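Local coordinates for vestitone reductase (Medicago sativa, PDB 2P4H), which catalyses the NADPH-dependent, stereospecific reduction of (3R)-vestitone to (3R,4R)-4'-methoxyisoflavan-2',4,7-triol, the penultimate step in making the phytoalexin medicarpin, at residues A[219-224]-A[253-258]; A[260-265]-A[304-309]; A[3-8]-A[70-75]; A[192-197]-A[313-318]. One frame throughout, in Å; residues are numbered along the deposited sequence.

Overall arrangement
From the N terminus, contact 3 comes first: strand 3-7 of the large parallel sheet meets the turn after helix 69-72, closing a loop before the other three begin. Contact 4 opens next, at 192-197, and closes last, at 313-318, tying the loop after strand 189-191 to helix 305-319. Within its span contact 1 pairs strands 219-226 and 252-255 of the small mixed sheet, and contact 2 follows in series, setting helix 256-266 on helix 305-319. No two loops cross. Contacts 1 and 2 touch through Met224, Met308 and Phe309, and contacts 2 and 4 through Leu263 and Ile313. Contact 3 lies about 36 Å from contact 1, centre to centre.

Contact 1 (A[219-224]-A[253-258]); sequences VTRFHM and IVPIEE
Phe222 and Val254 form the hydrogen-bonded pair of an antiparallel ladder in the small mixed sheet, where strand 219-226 runs beside strand 252-255. Phe222 N donates to Val254 O over 2.9 Å, nearly straight at 173°, and Val254 N returns a bond of 2.8 Å to Phe222 O. A third bond, Ile256 N to Thr220 O, carries the pairing past the N-cap residue Pro255 into the first turn of helix 256-266. Arg221 with Pro255 and His223 with Ile253 are the flanking non-hydrogen-bonded pairs, and they share one face of the sheet. There Arg221 CG, anti to the backbone N (chi1 -173°), lies 3.8 Å from Ile253 CD1, and Arg221 CD lies 4.0 Å from Ile253 CG1. Beyond them Arg221 NE bonds to Leu286 O. An alanine in place of Arg221 would probably leave Ile253 CD1 with a gap beside it and Leu286 O without this donor. Phe222 and Val254 point to the other face, where Met224 meets Val254 at about a right angle, SD 3.8 Å from CG2. Val219 CG1 sits 3.5 Å above the centre of the Phe222 ring, and Val254 O approaches that ring at its edge. This antiparallel pairing, running on into a helix, is consistent with the smaller part beside the Rossmann domain that in extended short-chain dehydrogenases/reductases usually binds the substrate.

Contact 2 (A[260-265]-A[304-309]); sequences SQLLSA and TIEDMF
Leu262 places CG anti to its backbone N (chi1 -180°), on the side facing helix 305-319, and Phe309 places CG anti to its carbonyl carbon (chi1 -81°), with the ring beside the two leucines. Leu262 CD1 does most of the touching. It lies 3.6 Å from Ile305 CG2 and 4.0 Å from Glu306 CG, and Phe309 CD2 is 4.2 Å away, so one methyl group meets Ile305, Glu306 and, a turn further on, Phe309. Leu263 uses its CD2 branch, which comes 4.1 Å from Phe309 CG, the two side chains crossing at about a right angle. Ile305 CG2 lies at the edge of the Phe309 ring, in its plane, and also touches Leu262 CD1, so the three groups meet in a cluster. No hydrogen bond links the two helices here: the joint is apolar. The short helical segments are 11.3 Å apart at closest approach and cross at -62°, and the gap is spanned by the leucine methyls, Ile305 and the Phe309 ring. A capping box starts helix 305-319, with Asp307 N donating to Thr304 OG1 over 3.1 Å and Thr304 N donating to Asp307 OD2 over 2.9 Å. On the sheet side Ile305 also packs on Phe252 and Val254 of strand 252-255, Met308 and Phe309 reach Met224 of strand 219-226, and Leu263 touches Ile272 in a loop.

Contact 3 (A[3-8]-A[70-75]); sequences RVCVTG and AAIEGC
Cys5 and Arg3 meet Ala71, Ile72 and Cys75 in a buried contact between the first strand of the Rossmann sheet and the end of a crossover, where the chain leaves helix 69-72 and turns into strand 77-80. The junction is largely apolar and rests on two cysteines. Cys5 SG stands anti to its backbone N (chi1 -179°), which carries it off the strand to the helix end, 4.0 Å from Ala71 CB and 4.1 Å from Ile72 CG2. Cys75 SG comes in from the turn and packs 3.8 Å from Arg3 CG, also meeting Cys5 CB. The two sulfurs, Cys5 SG and Cys75 SG, are 5.3 Å apart, so no disulfide joins them. Cys75 CB lies close to the backbone as well, 3.4 Å from Arg3 O.

Residues 72 to 75 form a type II turn closed by Cys75 N to Ile72 O at 3.1 Å, with Gly74 supplying the positive phi of its third position. A water extends the contact at its outer end, accepting from Arg3 N over 2.9 Å and donating to Gly74 O over 2.6 Å. The guanidinium end of Arg3 turns off from the contact, where NE bonds to Ser27 OG.

Directly after the turn the pairing becomes regular: Arg3 bonds to Val76, and Cys5 to Gly77 and Phe79, through the backbone. Helix 95-111 packs on the same cluster, with Ile107 against both Cys5 and Ile72, while strand 27-31 pairs with strand 3-7 at the edge away from strand 77-80.

Contact 4 (A[192-197]-A[313-318]); sequences GRFVCP and IQCCKE
Arg193 grips Glu318 end-on in a two-nitrogen salt bridge that ties the loop after strand 189-191 to helix 305-319. Arg193 NH2 donates to Glu318 OE1 over 2.8 Å, almost straight at 174° and on the syn side of the carboxylate. The second bond, from Arg193 NH1 to Glu318 OE2, is longer at 3.2 Å and meets the oxygen from above the carboxylate plane; the guanidinium and carboxylate planes are 31° apart. Cys315 CB lies over one face of the guanidinium, 4.0 Å from NH1. An alanine in place of Arg193 would probably leave the Glu318 carboxylate without its cationic mate and free to turn. Next along the loop, Phe194 N donates to Cys315 SG over 3.4 Å. That sulfur, anti to its own backbone N, also sits over the face of the Phe194 ring, 3.7 Å from the centroid, a sulfur-aromatic contact. The Phe194 ring packs in addition on Phe12, a residue predicted to bind NADP(+), so the loop probably links helix 305-319 to the cofactor side of the Rossmann domain. At the edge of the same ring lies Cys316 SG, 4.1 Å from Phe194 CE2.

Contact 1 (A[219-224]-A[253-258])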
loop_
_atom_site.group_PDB
_atom_site.type_symbol
_atom_site.label_atom_id
_atom_site.label_comp_id
_atom_site.label_asym_id
_atom_site.label_seq_id
_atom_site.Cartn_x
_atom_site.Cartn_y
_atom_site.Cartn_z
ATOM N N VAL A 219 2.889 8.364 -16.158
ATOM C CA VAL A 219 1.508 7.931 -16.000
ATOM C C VAL A 219 0.574 9.107 -16.308
ATOM O O VAL A 219 0.791 10.226 -15.825
ATOM C CB VAL A 219 1.264 7.441 -14.556
ATOM C CG1 VAL A 219 -0.221 7.235 -14.309
ATOM C CG2 VAL A 219 2.027 6.143 -14.321
ATOM N N THR A 220 -0.450 8.858 -17.121
ATOM C CA THR A 220 -1.405 9.900 -17.482
ATOM C C THR A 220 -2.827 9.645 -16.973
ATOM O O THR A 220 -3.733 10.436 -17.216
ATOM C CB THR A 220 -1.406 10.143 -18.998
ATOM O OG1 THR A 220 -1.508 8.891 -19.684
ATOM C CG2 THR A 220 -0.119 10.858 -19.413
ATOM N N ARG A 221 -3.024 8.517 -16.298
ATOM C CA ARG A 221 -4.298 8.210 -15.649
ATOM C C ARG A 221 -3.885 7.372 -14.455
ATOM O O ARG A 221 -3.330 6.280 -14.604
ATOM C CB ARG A 221 -5.281 7.443 -16.534
ATOM C CG ARG A 221 -6.644 7.304 -15.843
ATOM C CD ARG A 221 -7.705 6.750 -16.770
ATOM N NE ARG A 221 -7.389 5.387 -17.180
ATOM C CZ ARG A 221 -7.850 4.814 -18.287
ATOM N NH1 ARG A 221 -8.650 5.489 -19.103
ATOM N NH2 ARG A 221 -7.509 3.566 -18.579
ATOM N N PHE A 222 -4.156 7.905 -13.271
ATOM C CA PHE A 222 -3.754 7.292 -12.011
ATOM C C PHE A 222 -4.845 6.613 -11.196
ATOM O O PHE A 222 -5.884 7.229 -10.938
ATOM C CB PHE A 222 -3.168 8.365 -11.073
ATOM C CG PHE A 222 -1.989 9.126 -11.623
ATOM C CD1 PHE A 222 -0.718 8.906 -11.106
ATOM C CD2 PHE A 222 -2.153 10.106 -12.600
ATOM C CE1 PHE A 222 0.375 9.652 -11.545
ATOM C CE2 PHE A 222 -1.058 10.860 -13.047
ATOM C CZ PHE A 222 0.204 10.627 -12.512
ATOM N N HIS A 223 -4.630 5.360 -10.793
ATOM C CA HIS A 223 -5.574 4.749 -9.862
ATOM C C HIS A 223 -4.973 5.203 -8.521
ATOM O O HIS A 223 -3.750 5.158 -8.328
ATOM C CB HIS A 223 -5.694 3.207 -9.990
ATOM C CG HIS A 223 -4.443 2.481 -10.388
ATOM N ND1 HIS A 223 -4.460 1.479 -11.336
ATOM C CD2 HIS A 223 -3.184 2.502 -9.889
ATOM C CE1 HIS A 223 -3.269 0.911 -11.400
ATOM N NE2 HIS A 223 -2.475 1.514 -10.533
ATOM N N MET A 224 -5.822 5.682 -7.613
ATOM C CA MET A 224 -5.344 6.237 -6.345
ATOM C C MET A 224 -6.222 5.939 -5.134
ATOM O O MET A 224 -7.383 5.548 -5.274
ATOM C CB MET A 224 -5.228 7.765 -6.485
ATOM C CG MET A 224 -4.570 8.248 -7.782
ATOM S SD MET A 224 -4.512 10.051 -7.928
ATOM C CE MET A 224 -3.150 10.401 -6.829
ATOM N N ILE A 253 -9.954 7.018 -9.821
ATOM C CA ILE A 253 -9.307 6.814 -11.112
ATOM C C ILE A 253 -9.259 8.249 -11.637
ATOM O O ILE A 253 -10.290 8.890 -11.867
ATOM C CB ILE A 253 -10.079 5.819 -12.025
ATOM C CG1 ILE A 253 -9.272 5.589 -13.305
ATOM C CG2 ILE A 253 -11.492 6.299 -12.301
ATOM C CD1 ILE A 253 -7.888 4.988 -13.058
ATOM N N VAL A 254 -8.037 8.753 -11.789
ATOM C CA VAL A 254 -7.813 10.148 -12.137
ATOM C C VAL A 254 -6.986 10.481 -13.368
ATOM O O VAL A 254 -5.760 10.344 -13.360
ATOM C CB VAL A 254 -7.150 10.858 -10.928
ATOM C CG1 VAL A 254 -7.137 12.361 -11.135
ATOM C CG2 VAL A 254 -7.881 10.479 -9.638
ATOM N N PRO A 255 -7.645 10.932 -14.445
ATOM C CA PRO A 255 -6.900 11.289 -15.655
ATOM C C PRO A 255 -6.055 12.514 -15.312
ATOM O O PRO A 255 -6.474 13.357 -14.517
ATOM C CB PRO A 255 -8.001 11.624 -16.657
ATOM C CG PRO A 255 -9.146 10.761 -16.211
ATOM C CD PRO A 255 -9.097 10.914 -14.705
ATOM N N ILE A 256 -4.877 12.627 -15.910
ATOM C CA ILE A 256 -4.013 13.762 -15.615
ATOM C C ILE A 256 -4.681 15.097 -15.981
ATOM O O ILE A 256 -4.386 16.131 -15.378
ATOM C CB ILE A 256 -2.639 13.593 -16.328
ATOM C CG1 ILE A 256 -1.618 14.561 -15.732
ATOM C CG2 ILE A 256 -2.789 13.783 -17.826
ATOM C CD1 ILE A 256 -0.182 14.216 -16.098
ATOM N N GLU A 257 -5.592 15.070 -16.951
ATOM C CA GLU A 257 -6.304 16.278 -17.359
ATOM C C GLU A 257 -7.240 16.748 -16.245
ATOM O O GLU A 257 -7.365 17.948 -15.987
ATOM C CB GLU A 257 -7.109 16.022 -18.638
ATOM C CG GLU A 257 -6.265 15.689 -19.870
ATOM C CD GLU A 257 -5.878 14.218 -19.973
ATOM O OE1 GLU A 257 -5.205 13.857 -20.962
ATOM O OE2 GLU A 257 -6.242 13.416 -19.084
ATOM N N GLU A 258 -7.908 15.805 -15.588
ATOM C CA GLU A 258 -8.807 16.159 -14.494
ATOM C C GLU A 258 -7.965 16.593 -13.301
ATOM O O GLU A 258 -8.358 17.467 -12.525
ATOM C CB GLU A 258 -9.707 14.969 -14.142
ATOM C CG GLU A 258 -10.642 14.599 -15.286
ATOM C CD GLU A 258 -11.612 13.487 -14.941
ATOM O OE1 GLU A 258 -12.309 13.012 -15.863
ATOM O OE2 GLU A 258 -11.685 13.092 -13.760
#

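Contact 2 (A[260-265]-A[304-309])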
loop_
_atom_site.group_PDB
_atom_site.type_symbol
_atom_site.label_atom_id
_atom_site.label_comp_id
_atom_site.label_asym_id
_atom_site.label_seq_id
_atom_site.Cartn_x
_atom_site.Cartn_y
_atom_site.Cartn_z
ATOM N N SER A 260 -5.172 18.189 -13.510
ATOM C CA SER A 260 -4.808 19.568 -13.810
ATOM C C SER A 260 -5.927 20.545 -13.445
ATOM O O SER A 260 -5.677 21.597 -12.854
ATOM C CB SER A 260 -4.479 19.715 -15.294
ATOM O OG SER A 260 -4.334 21.084 -15.639
ATOM N N GLN A 261 -7.160 20.211 -13.806
ATOM C CA GLN A 261 -8.271 21.102 -13.495
ATOM C C GLN A 261 -8.460 21.268 -11.992
ATOM O O GLN A 261 -8.662 22.380 -11.506
ATOM C CB GLN A 261 -9.563 20.599 -14.145
ATOM C CG GLN A 261 -9.496 20.612 -15.665
ATOM C CD GLN A 261 -10.822 20.292 -16.324
ATOM O OE1 GLN A 261 -11.534 19.385 -15.897
ATOM N NE2 GLN A 261 -11.148 21.025 -17.381
ATOM N N LEU A 262 -8.376 20.171 -11.251
ATOM C CA LEU A 262 -8.544 20.230 -9.805
ATOM C C LEU A 262 -7.443 21.055 -9.149
ATOM O O LEU A 262 -7.719 21.988 -8.395
ATOM C CB LEU A 262 -8.549 18.811 -9.214
ATOM C CG LEU A 262 -8.719 18.641 -7.696
ATOM C CD1 LEU A 262 -9.018 17.183 -7.396
ATOM C CD2 LEU A 262 -7.472 19.083 -6.947
ATOM N N LEU A 263 -6.193 20.715 -9.437
ATOM C CA LEU A 263 -5.071 21.420 -8.834
ATOM C C LEU A 263 -4.944 22.883 -9.254
ATOM O O LEU A 263 -4.550 23.730 -8.448
ATOM C CB LEU A 263 -3.770 20.665 -9.126
ATOM C CG LEU A 263 -3.745 19.225 -8.600
ATOM C CD1 LEU A 263 -2.441 18.555 -9.002
ATOM C CD2 LEU A 263 -3.905 19.220 -7.085
ATOM N N SER A 264 -5.283 23.191 -10.503
ATOM C CA SER A 264 -5.188 24.568 -10.976
ATOM C C SER A 264 -6.166 25.471 -10.234
ATOM O O SER A 264 -5.848 26.614 -9.908
ATOM C CB SER A 264 -5.470 24.645 -12.478
ATOM O OG SER A 264 -4.473 23.965 -13.221
ATOM N N ALA A 265 -7.355 24.949 -9.961
ATOM C CA ALA A 265 -8.375 25.719 -9.266
ATOM C C ALA A 265 -8.097 25.869 -7.774
ATOM O O ALA A 265 -8.282 26.945 -7.203
ATOM C CB ALA A 265 -9.744 25.074 -9.478
ATOM N N THR A 304 -12.039 12.204 0.123
ATOM C CA THR A 304 -12.298 12.538 -1.267
ATOM C C THR A 304 -10.965 12.739 -1.979
ATOM O O THR A 304 -9.906 12.796 -1.343
ATOM C CB THR A 304 -13.080 13.855 -1.384
ATOM O OG1 THR A 304 -12.278 14.923 -0.859
ATOM C CG2 THR A 304 -14.389 13.778 -0.608
ATOM N N ILE A 305 -11.022 12.850 -3.300
ATOM C CA ILE A 305 -9.826 13.082 -4.092
ATOM C C ILE A 305 -9.199 14.406 -3.647
ATOM O O ILE A 305 -7.978 14.518 -3.538
ATOM C CB ILE A 305 -10.160 13.144 -5.599
ATOM C CG1 ILE A 305 -10.532 11.747 -6.106
ATOM C CG2 ILE A 305 -8.976 13.695 -6.378
ATOM C CD1 ILE A 305 -11.002 11.717 -7.556
ATOM N N GLU A 306 -10.033 15.405 -3.376
ATOM C CA GLU A 306 -9.523 16.697 -2.932
ATOM C C GLU A 306 -8.790 16.569 -1.594
ATOM O O GLU A 306 -7.732 17.175 -1.404
ATOM C CB GLU A 306 -10.666 17.714 -2.832
ATOM C CG GLU A 306 -11.309 18.047 -4.178
ATOM C CD GLU A 306 -12.555 17.221 -4.484
ATOM O OE1 GLU A 306 -12.550 15.987 -4.271
ATOM O OE2 GLU A 306 -13.548 17.813 -4.958
ATOM N N ASP A 307 -9.339 15.774 -0.676
ATOM C CA ASP A 307 -8.706 15.565 0.630
ATOM C C ASP A 307 -7.331 14.932 0.448
ATOM O O ASP A 307 -6.357 15.319 1.094
ATOM C CB ASP A 307 -9.520 14.614 1.515
ATOM C CG ASP A 307 -10.870 15.168 1.908
ATOM O OD1 ASP A 307 -11.012 16.404 2.023
ATOM O OD2 ASP A 307 -11.786 14.347 2.131
ATOM N N MET A 308 -7.274 13.933 -0.425
ATOM C CA MET A 308 -6.035 13.214 -0.696
ATOM C C MET A 308 -4.925 14.141 -1.189
ATOM O O MET A 308 -3.809 14.124 -0.659
ATOM C CB MET A 308 -6.309 12.117 -1.723
ATOM C CG MET A 308 -5.088 11.315 -2.128
ATOM S SD MET A 308 -5.479 10.152 -3.443
ATOM C CE MET A 308 -5.930 11.277 -4.758
ATOM N N PHE A 309 -5.226 14.942 -2.203
ATOM C CA PHE A 309 -4.236 15.867 -2.734
ATOM C C PHE A 309 -3.874 16.949 -1.724
ATOM O O PHE A 309 -2.705 17.308 -1.602
ATOM C CB PHE A 309 -4.736 16.514 -4.032
ATOM C CG PHE A 309 -4.567 15.644 -5.249
ATOM C CD1 PHE A 309 -3.295 15.359 -5.742
ATOM C CD2 PHE A 309 -5.671 15.093 -5.889
ATOM C CE1 PHE A 309 -3.124 14.531 -6.856
ATOM C CE2 PHE A 309 -5.512 14.262 -7.004
ATOM C CZ PHE A 309 -4.235 13.982 -7.486
#

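Contact 3 (A[3-8]-A[70-75])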
loop_
_atom_site.group_PDB
_atom_site.type_symbol
_atom_site.label_atom_id
_atom_site.label_comp_id
_atom_site.label_asym_id
_atom_site.label_seq_id
_atom_site.Cartn_x
_atom_site.Cartn_y
_atom_site.Cartn_z
ATOM N N ARG A 3 -3.451 -6.327 20.360
ATOM C CA ARG A 3 -2.147 -6.030 19.789
ATOM C C ARG A 3 -2.057 -6.473 18.334
ATOM O O ARG A 3 -2.499 -7.563 17.973
ATOM C CB ARG A 3 -1.058 -6.714 20.619
ATOM C CG ARG A 3 0.356 -6.323 20.245
ATOM C CD ARG A 3 1.307 -6.630 21.385
ATOM N NE ARG A 3 0.942 -5.884 22.587
ATOM C CZ ARG A 3 1.536 -6.025 23.768
ATOM N NH1 ARG A 3 2.532 -6.888 23.916
ATOM N NH2 ARG A 3 1.128 -5.304 24.804
ATOM N N VAL A 4 -1.488 -5.614 17.498
ATOM C CA VAL A 4 -1.330 -5.921 16.082
ATOM C C VAL A 4 0.139 -5.807 15.692
ATOM O O VAL A 4 0.817 -4.853 16.072
ATOM C CB VAL A 4 -2.156 -4.948 15.203
ATOM C CG1 VAL A 4 -1.906 -5.228 13.726
ATOM C CG2 VAL A 4 -3.637 -5.096 15.522
ATOM N N CYS A 5 0.633 -6.792 14.946
ATOM C CA CYS A 5 2.019 -6.768 14.493
ATOM C C CYS A 5 2.053 -6.195 13.081
ATOM O O CYS A 5 1.385 -6.710 12.182
ATOM C CB CYS A 5 2.619 -8.177 14.488
ATOM S SG CYS A 5 4.359 -8.216 13.973
ATOM N N VAL A 6 2.836 -5.137 12.902
ATOM C CA VAL A 6 2.974 -4.467 11.611
ATOM C C VAL A 6 4.413 -4.574 11.116
ATOM O O VAL A 6 5.334 -4.135 11.801
ATOM C CB VAL A 6 2.640 -2.959 11.726
ATOM C CG1 VAL A 6 2.758 -2.288 10.365
ATOM C CG2 VAL A 6 1.241 -2.765 12.292
ATOM N N THR A 7 4.617 -5.156 9.939
ATOM C CA THR A 7 5.971 -5.241 9.401
ATOM C C THR A 7 6.223 -3.981 8.578
ATOM O O THR A 7 5.276 -3.317 8.150
ATOM C CB THR A 7 6.167 -6.469 8.493
ATOM O OG1 THR A 7 5.319 -6.353 7.343
ATOM C CG2 THR A 7 5.842 -7.745 9.246
ATOM N N GLY A 8 7.495 -3.650 8.368
ATOM C CA GLY A 8 7.839 -2.460 7.605
ATOM C C GLY A 8 7.403 -1.195 8.323
ATOM O O GLY A 8 6.934 -0.243 7.696
ATOM N N ALA A 70 8.291 -13.978 18.525
ATOM C CA ALA A 70 8.044 -13.037 19.608
ATOM C C ALA A 70 7.184 -11.853 19.166
ATOM O O ALA A 70 6.309 -11.400 19.905
ATOM C CB ALA A 70 9.369 -12.536 20.174
ATOM N N ALA A 71 7.431 -11.362 17.956
ATOM C CA ALA A 71 6.693 -10.219 17.434
ATOM C C ALA A 71 5.199 -10.457 17.227
ATOM O O ALA A 71 4.410 -9.514 17.308
ATOM C CB ALA A 71 7.326 -9.749 16.127
ATOM N N ILE A 72 4.801 -11.698 16.959
ATOM C CA ILE A 72 3.383 -11.987 16.739
ATOM C C ILE A 72 2.698 -12.634 17.937
ATOM O O ILE A 72 1.488 -12.865 17.917
ATOM C CB ILE A 72 3.168 -12.901 15.505
ATOM C CG1 ILE A 72 3.713 -14.306 15.779
ATOM C CG2 ILE A 72 3.842 -12.286 14.283
ATOM C CD1 ILE A 72 3.324 -15.328 14.720
ATOM N N GLU A 73 3.466 -12.921 18.982
ATOM C CA GLU A 73 2.910 -13.543 20.174
ATOM C C GLU A 73 1.800 -12.686 20.778
ATOM O O GLU A 73 1.986 -11.495 21.023
ATOM C CB GLU A 73 4.013 -13.766 21.212
ATOM C CG GLU A 73 3.524 -14.371 22.523
ATOM C CD GLU A 73 3.009 -15.787 22.358
ATOM O OE1 GLU A 73 2.425 -16.324 23.323
ATOM O OE2 GLU A 73 3.193 -16.369 21.268
ATOM N N GLY A 74 0.644 -13.303 21.004
ATOM C CA GLY A 74 -0.483 -12.600 21.593
ATOM C C GLY A 74 -1.200 -11.585 20.719
ATOM O O GLY A 74 -2.103 -10.893 21.193
ATOM N N CYS A 75 -0.816 -11.492 19.449
ATOM C CA CYS A 75 -1.442 -10.535 18.540
ATOM C C CYS A 75 -2.765 -11.014 17.953
ATOM O O CYS A 75 -2.942 -12.197 17.668
ATOM C CB CYS A 75 -0.481 -10.188 17.400
ATOM S SG CYS A 75 0.937 -9.204 17.912
HETATM O O HOH W 1 -3.877 -8.956 21.381
#

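Contact 4 (A[192-197]-A[313-318])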
loop_
_atom_site.group_PDB
_atom_site.type_symbol
_atom_site.label_atom_id
_atom_site.label_comp_id
_atom_site.label_asym_id
_atom_site.label_seq_id
_atom_site.Cartn_x
_atom_site.Cartn_y
_atom_site.Cartn_z
ATOM N N GLY A 192 -1.317 10.935 0.596
ATOM C CA GLY A 192 -1.865 11.633 1.750
ATOM C C GLY A 192 -0.747 12.230 2.576
ATOM O O GLY A 192 0.329 12.515 2.051
ATOM N N ARG A 193 -1.000 12.459 3.862
ATOM C CA ARG A 193 0.052 12.976 4.727
ATOM C C ARG A 193 0.954 11.783 5.023
ATOM O O ARG A 193 0.582 10.639 4.764
ATOM C CB ARG A 193 -0.514 13.505 6.048
ATOM C CG ARG A 193 -1.395 14.735 5.942
ATOM C CD ARG A 193 -1.707 15.267 7.337
ATOM N NE ARG A 193 -0.484 15.622 8.051
ATOM C CZ ARG A 193 0.162 16.777 7.912
ATOM N NH1 ARG A 193 -0.298 17.711 7.090
ATOM N NH2 ARG A 193 1.287 16.988 8.582
ATOM N N PHE A 194 2.137 12.048 5.558
ATOM C CA PHE A 194 3.070 10.983 5.902
ATOM C C PHE A 194 3.951 11.410 7.065
ATOM O O PHE A 194 4.161 12.604 7.287
ATOM C CB PHE A 194 3.924 10.603 4.683
ATOM C CG PHE A 194 4.649 11.764 4.045
ATOM C CD1 PHE A 194 5.951 12.090 4.425
ATOM C CD2 PHE A 194 4.036 12.515 3.046
ATOM C CE1 PHE A 194 6.628 13.147 3.812
ATOM C CE2 PHE A 194 4.701 13.572 2.430
ATOM C CZ PHE A 194 6.001 13.891 2.811
ATOM N N VAL A 195 4.449 10.434 7.818
ATOM C CA VAL A 195 5.317 10.732 8.953
ATOM C C VAL A 195 6.728 10.189 8.758
ATOM O O VAL A 195 7.617 10.467 9.564
ATOM C CB VAL A 195 4.746 10.171 10.283
ATOM C CG1 VAL A 195 3.434 10.867 10.622
ATOM C CG2 VAL A 195 4.548 8.664 10.187
ATOM N N CYS A 196 6.936 9.419 7.692
ATOM C CA CYS A 196 8.254 8.856 7.410
ATOM C C CYS A 196 9.252 9.951 7.017
ATOM O O CYS A 196 8.866 11.016 6.533
ATOM C CB CYS A 196 8.157 7.784 6.318
ATOM S SG CYS A 196 7.269 8.286 4.838
ATOM N N PRO A 197 10.557 9.694 7.218
ATOM C CA PRO A 197 11.637 10.637 6.911
ATOM C C PRO A 197 11.905 11.047 5.463
ATOM O O PRO A 197 12.575 12.050 5.227
ATOM C CB PRO A 197 12.855 9.980 7.564
ATOM C CG PRO A 197 12.562 8.529 7.416
ATOM C CD PRO A 197 11.100 8.455 7.804
ATOM N N ILE A 313 -0.165 17.654 -0.260
ATOM C CA ILE A 313 0.437 18.953 -0.528
ATOM C C ILE A 313 0.804 19.714 0.744
ATOM O O ILE A 313 1.917 20.238 0.850
ATOM C CB ILE A 313 -0.489 19.789 -1.439
ATOM C CG1 ILE A 313 -0.432 19.215 -2.860
ATOM C CG2 ILE A 313 -0.078 21.257 -1.426
ATOM C CD1 ILE A 313 -1.482 19.765 -3.803
ATOM N N GLN A 314 -0.102 19.764 1.718
ATOM C CA GLN A 314 0.197 20.468 2.964
ATOM C C GLN A 314 1.362 19.800 3.695
ATOM O O GLN A 314 2.220 20.481 4.268
ATOM C CB GLN A 314 -1.026 20.510 3.887
ATOM C CG GLN A 314 -2.238 21.251 3.328
ATOM C CD GLN A 314 -1.887 22.590 2.701
ATOM O OE1 GLN A 314 -1.012 23.311 3.186
ATOM N NE2 GLN A 314 -2.584 22.938 1.627
ATOM N N CYS A 315 1.404 18.470 3.675
ATOM C CA CYS A 315 2.476 17.749 4.350
ATOM C C CYS A 315 3.803 18.055 3.661
ATOM O O CYS A 315 4.814 18.309 4.321
ATOM C CB CYS A 315 2.200 16.241 4.339
ATOM S SG CYS A 315 3.308 15.281 5.401
ATOM N N CYS A 316 3.801 18.046 2.332
ATOM C CA CYS A 316 5.014 18.347 1.584
ATOM C C CYS A 316 5.506 19.764 1.872
ATOM O O CYS A 316 6.710 19.995 1.995
ATOM C CB CYS A 316 4.772 18.177 0.084
ATOM S SG CYS A 316 4.761 16.456 -0.456
ATOM N N LYS A 317 4.581 20.711 1.976
ATOM C CA LYS A 317 4.952 22.097 2.267
ATOM C C LYS A 317 5.601 22.195 3.644
ATOM O O LYS A 317 6.631 22.849 3.814
ATOM C CB LYS A 317 3.715 22.995 2.207
ATOM C CG LYS A 317 3.185 23.214 0.797
ATOM C CD LYS A 317 1.787 23.809 0.805
ATOM C CE LYS A 317 1.739 25.157 1.504
ATOM N NZ LYS A 317 0.341 25.678 1.553
ATOM N N GLU A 318 4.999 21.533 4.624
ATOM C CA GLU A 318 5.511 21.543 5.990
ATOM C C GLU A 318 6.913 20.961 6.088
ATOM O O GLU A 318 7.754 21.460 6.843
ATOM C CB GLU A 318 4.588 20.731 6.901
ATOM C CG GLU A 318 3.219 21.338 7.137
ATOM C CD GLU A 318 2.259 20.353 7.776
ATOM O OE1 GLU A 318 2.730 19.412 8.456
ATOM O OE2 GLU A 318 1.033 20.521 7.610
#